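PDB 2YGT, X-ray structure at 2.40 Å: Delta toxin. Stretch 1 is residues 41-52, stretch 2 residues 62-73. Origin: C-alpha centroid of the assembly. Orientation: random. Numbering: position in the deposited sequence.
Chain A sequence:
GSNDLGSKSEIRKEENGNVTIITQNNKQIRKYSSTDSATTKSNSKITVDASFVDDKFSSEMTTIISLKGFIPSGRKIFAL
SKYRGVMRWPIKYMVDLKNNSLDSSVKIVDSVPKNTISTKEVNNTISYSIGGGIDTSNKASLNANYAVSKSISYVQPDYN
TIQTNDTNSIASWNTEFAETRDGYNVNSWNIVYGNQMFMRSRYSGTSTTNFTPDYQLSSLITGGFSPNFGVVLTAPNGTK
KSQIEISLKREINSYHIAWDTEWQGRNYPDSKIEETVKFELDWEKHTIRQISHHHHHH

Stretch 1 (41-52) KSNSKITVDASF
Stretch 2, residues 62-73: TTIISLKGFIPS

Strands 45-52 and 62-72 run antiparallel (163° between N-to-C directions, axes 4.6 Å apart at closest), with extended phi/psi mostly near -115/125, but Phe 52 at -78/119, Gly 69 at -143/170 and Pro 72 at -55/143. Lys 45 pairs with Phe 70, Thr 47 with Lys 68, Asp 49 with Ser 66 and Ser 51 with Ile 64, each through two reciprocal backbone hydrogen bonds. The shortest and most bent runs from Thr 47 N to Lys 68 O (2.6 Å, 151°); the longest joins Ile 64 N to Ser 51 O (3.0 Å). Non-hydrogen-bonded pairs alternate with them, the last being Phe 52 with Thr 63; CA-H...O contacts such as Val 48 CA to Ser 66 O (3.4 Å) add support.

Alternation sends the hydrogen-bonded pairs' side chains to one face, mostly polar, where Asp 49 (m) and Ser 66 (t) meet CB to CB at 4.0 Å. Partial exposure suits Thr 47, Asp 49, Ser 51 and Lys 68; Thr 47 OG1, Asp 49 OD1 and Ser 66 OG bond elsewhere in the structure. The other face is largely apolar and buried. Ile 46 (t, p) brings CD1 to 3.5 Å from Leu 67 CG (t, t). Val 48 CB and Ala 50 CB lie 4.4 Å from Ile 65 CG2 and CG1, respectively. Phe 52 (m, chi2 87°) receives Thr 63 CG2 (m) over its ring face, 4.0 Å from the centroid. Gly 69 suits its position opposite Ile 46: an ideal CB would clash with Lys 45 O at 3.0 Å. Altogether 798 Å² is buried, both sides summed.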

# COMPACT_ATOMS: atom_id res chain seq x y z
N LYS A 41 -16.99 0.08 3.16
CA LYS A 41 -18.30 -0.22 2.58
C LYS A 41 -18.19 -1.16 1.38
O LYS A 41 -19.04 -2.03 1.18
CB LYS A 41 -19.02 1.07 2.17
N SER A 42 -17.13 -1.00 0.59
CA SER A 42 -16.94 -1.81 -0.61
C SER A 42 -16.04 -3.02 -0.34
O SER A 42 -15.46 -3.59 -1.27
CB SER A 42 -16.38 -0.97 -1.75
OG SER A 42 -15.04 -0.57 -1.49
N ASN A 43 -15.92 -3.38 0.93
CA ASN A 43 -15.16 -4.56 1.34
C ASN A 43 -13.64 -4.48 1.14
O ASN A 43 -12.98 -5.49 0.93
CB ASN A 43 -15.71 -5.83 0.69
CG ASN A 43 -16.89 -6.41 1.45
OD1 ASN A 43 -17.27 -5.90 2.51
N SER A 44 -13.11 -3.26 1.20
CA SER A 44 -11.67 -3.09 1.33
C SER A 44 -11.32 -3.29 2.79
O SER A 44 -12.13 -3.02 3.68
CB SER A 44 -11.24 -1.69 0.87
OG SER A 44 -11.22 -1.60 -0.54
N LYS A 45 -10.11 -3.77 3.06
CA LYS A 45 -9.68 -4.03 4.42
C LYS A 45 -8.44 -3.22 4.76
O LYS A 45 -7.51 -3.13 3.95
CB LYS A 45 -9.42 -5.52 4.63
CG LYS A 45 -10.66 -6.39 4.47
CD LYS A 45 -10.28 -7.85 4.27
N ILE A 46 -8.43 -2.63 5.94
CA ILE A 46 -7.25 -1.94 6.44
C ILE A 46 -6.89 -2.46 7.83
O ILE A 46 -7.75 -2.63 8.69
CB ILE A 46 -7.44 -0.41 6.48
CG1 ILE A 46 -6.14 0.27 6.90
CG2 ILE A 46 -8.56 -0.04 7.43
CD1 ILE A 46 -4.98 -0.02 5.99
N THR A 47 -5.60 -2.71 8.02
CA THR A 47 -5.08 -3.10 9.32
C THR A 47 -3.88 -2.22 9.65
O THR A 47 -2.94 -2.12 8.86
CB THR A 47 -4.65 -4.57 9.35
OG1 THR A 47 -5.81 -5.41 9.37
CG2 THR A 47 -3.81 -4.86 10.59
N VAL A 48 -3.90 -1.59 10.82
CA VAL A 48 -2.78 -0.79 11.26
C VAL A 48 -2.09 -1.41 12.47
O VAL A 48 -2.73 -1.71 13.47
CB VAL A 48 -3.19 0.66 11.60
CG1 VAL A 48 -3.51 1.42 10.33
CG2 VAL A 48 -4.38 0.67 12.56
N ASP A 49 -0.79 -1.62 12.35
CA ASP A 49 0.02 -2.09 13.46
C ASP A 49 0.85 -0.92 13.96
O ASP A 49 1.75 -0.45 13.27
CB ASP A 49 0.94 -3.24 13.04
CG ASP A 49 0.17 -4.45 12.55
OD1 ASP A 49 -0.89 -4.76 13.13
OD2 ASP A 49 0.63 -5.10 11.58
N ALA A 50 0.53 -0.44 15.16
CA ALA A 50 1.30 0.64 15.76
C ALA A 50 2.30 0.11 16.78
O ALA A 50 1.95 -0.68 17.66
CB ALA A 50 0.36 1.65 16.40
N SER A 51 3.55 0.54 16.65
CA SER A 51 4.56 0.22 17.65
C SER A 51 4.98 1.49 18.37
O SER A 51 5.77 2.27 17.84
CB SER A 51 5.77 -0.44 17.00
OG SER A 51 5.47 -1.76 16.59
N PHE A 52 4.43 1.69 19.56
CA PHE A 52 4.78 2.83 20.39
C PHE A 52 6.12 2.58 21.07
O PHE A 52 6.27 1.63 21.85
CB PHE A 52 3.71 3.08 21.46
CG PHE A 52 2.37 3.48 20.90
CD1 PHE A 52 1.45 2.52 20.52
CD2 PHE A 52 2.03 4.82 20.77
CE1 PHE A 52 0.22 2.88 20.01
CE2 PHE A 52 0.79 5.18 20.26
CZ PHE A 52 -0.11 4.21 19.87
N THR A 62 8.21 8.43 19.73
CA THR A 62 8.20 7.87 18.38
C THR A 62 7.27 6.67 18.27
O THR A 62 7.35 5.73 19.07
CB THR A 62 9.62 7.44 17.94
OG1 THR A 62 10.47 8.58 17.84
CG2 THR A 62 9.57 6.73 16.59
N THR A 63 6.38 6.70 17.29
CA THR A 63 5.50 5.58 17.01
C THR A 63 5.61 5.13 15.56
O THR A 63 5.42 5.93 14.64
CB THR A 63 4.03 5.90 17.33
OG1 THR A 63 3.91 6.27 18.71
CG2 THR A 63 3.15 4.69 17.06
N ILE A 64 5.93 3.86 15.36
CA ILE A 64 6.04 3.30 14.02
C ILE A 64 4.72 2.65 13.64
O ILE A 64 4.18 1.85 14.39
CB ILE A 64 7.17 2.26 13.94
CG1 ILE A 64 8.49 2.88 14.40
CG2 ILE A 64 7.30 1.72 12.53
CD1 ILE A 64 9.62 1.87 14.57
N ILE A 65 4.21 2.99 12.46
CA ILE A 65 2.93 2.44 12.01
C ILE A 65 3.05 1.63 10.72
O ILE A 65 3.49 2.13 9.69
CB ILE A 65 1.88 3.55 11.82
CG1 ILE A 65 1.65 4.28 13.15
CG2 ILE A 65 0.57 2.96 11.29
CD1 ILE A 65 0.77 5.50 13.02
N SER A 66 2.66 0.36 10.81
CA SER A 66 2.62 -0.50 9.64
C SER A 66 1.19 -0.59 9.11
O SER A 66 0.27 -0.96 9.83
CB SER A 66 3.15 -1.90 9.99
OG SER A 66 2.93 -2.81 8.92
N LEU A 67 1.03 -0.24 7.84
CA LEU A 67 -0.27 -0.27 7.18
C LEU A 67 -0.38 -1.49 6.27
O LEU A 67 0.39 -1.63 5.32
CB LEU A 67 -0.46 1.02 6.38
CG LEU A 67 -1.75 1.32 5.64
CD1 LEU A 67 -1.84 2.81 5.35
CD2 LEU A 67 -1.85 0.52 4.35
N LYS A 68 -1.33 -2.37 6.58
CA LYS A 68 -1.59 -3.54 5.74
C LYS A 68 -3.05 -3.53 5.27
O LYS A 68 -3.96 -3.36 6.08
CB LYS A 68 -1.30 -4.84 6.49
CG LYS A 68 0.17 -5.09 6.75
N GLY A 69 -3.26 -3.71 3.98
CA GLY A 69 -4.61 -3.65 3.44
C GLY A 69 -4.92 -4.63 2.33
O GLY A 69 -4.04 -5.30 1.80
N PHE A 70 -6.20 -4.70 2.00
CA PHE A 70 -6.64 -5.44 0.82
C PHE A 70 -7.69 -4.63 0.09
O PHE A 70 -8.74 -4.31 0.65
CB PHE A 70 -7.20 -6.81 1.19
CG PHE A 70 -7.70 -7.60 0.00
CD1 PHE A 70 -6.80 -8.15 -0.89
CD2 PHE A 70 -9.05 -7.77 -0.23
CE1 PHE A 70 -7.24 -8.87 -1.99
CE2 PHE A 70 -9.50 -8.48 -1.32
CZ PHE A 70 -8.60 -9.03 -2.21
N ILE A 71 -7.40 -4.29 -1.16
CA ILE A 71 -8.36 -3.62 -2.02
C ILE A 71 -8.72 -4.56 -3.16
O ILE A 71 -7.88 -4.87 -4.00
CB ILE A 71 -7.79 -2.31 -2.60
CG1 ILE A 71 -7.15 -1.46 -1.50
CG2 ILE A 71 -8.88 -1.53 -3.33
CD1 ILE A 71 -6.59 -0.15 -2.00
N PRO A 72 -9.98 -5.02 -3.18
CA PRO A 72 -10.45 -5.92 -4.23
C PRO A 72 -10.20 -5.31 -5.61
O PRO A 72 -10.33 -4.10 -5.77
CB PRO A 72 -11.95 -6.03 -3.96
CG PRO A 72 -12.10 -5.71 -2.51
CD PRO A 72 -11.04 -4.69 -2.21
N SER A 73 -9.85 -6.15 -6.58
CA SER A 73 -9.56 -5.67 -7.93
C SER A 73 -10.80 -5.07 -8.59
O SER A 73 -10.69 -4.16 -9.42
CB SER A 73 -9.01 -6.80 -8.80
OG SER A 73 -10.00 -7.79 -9.03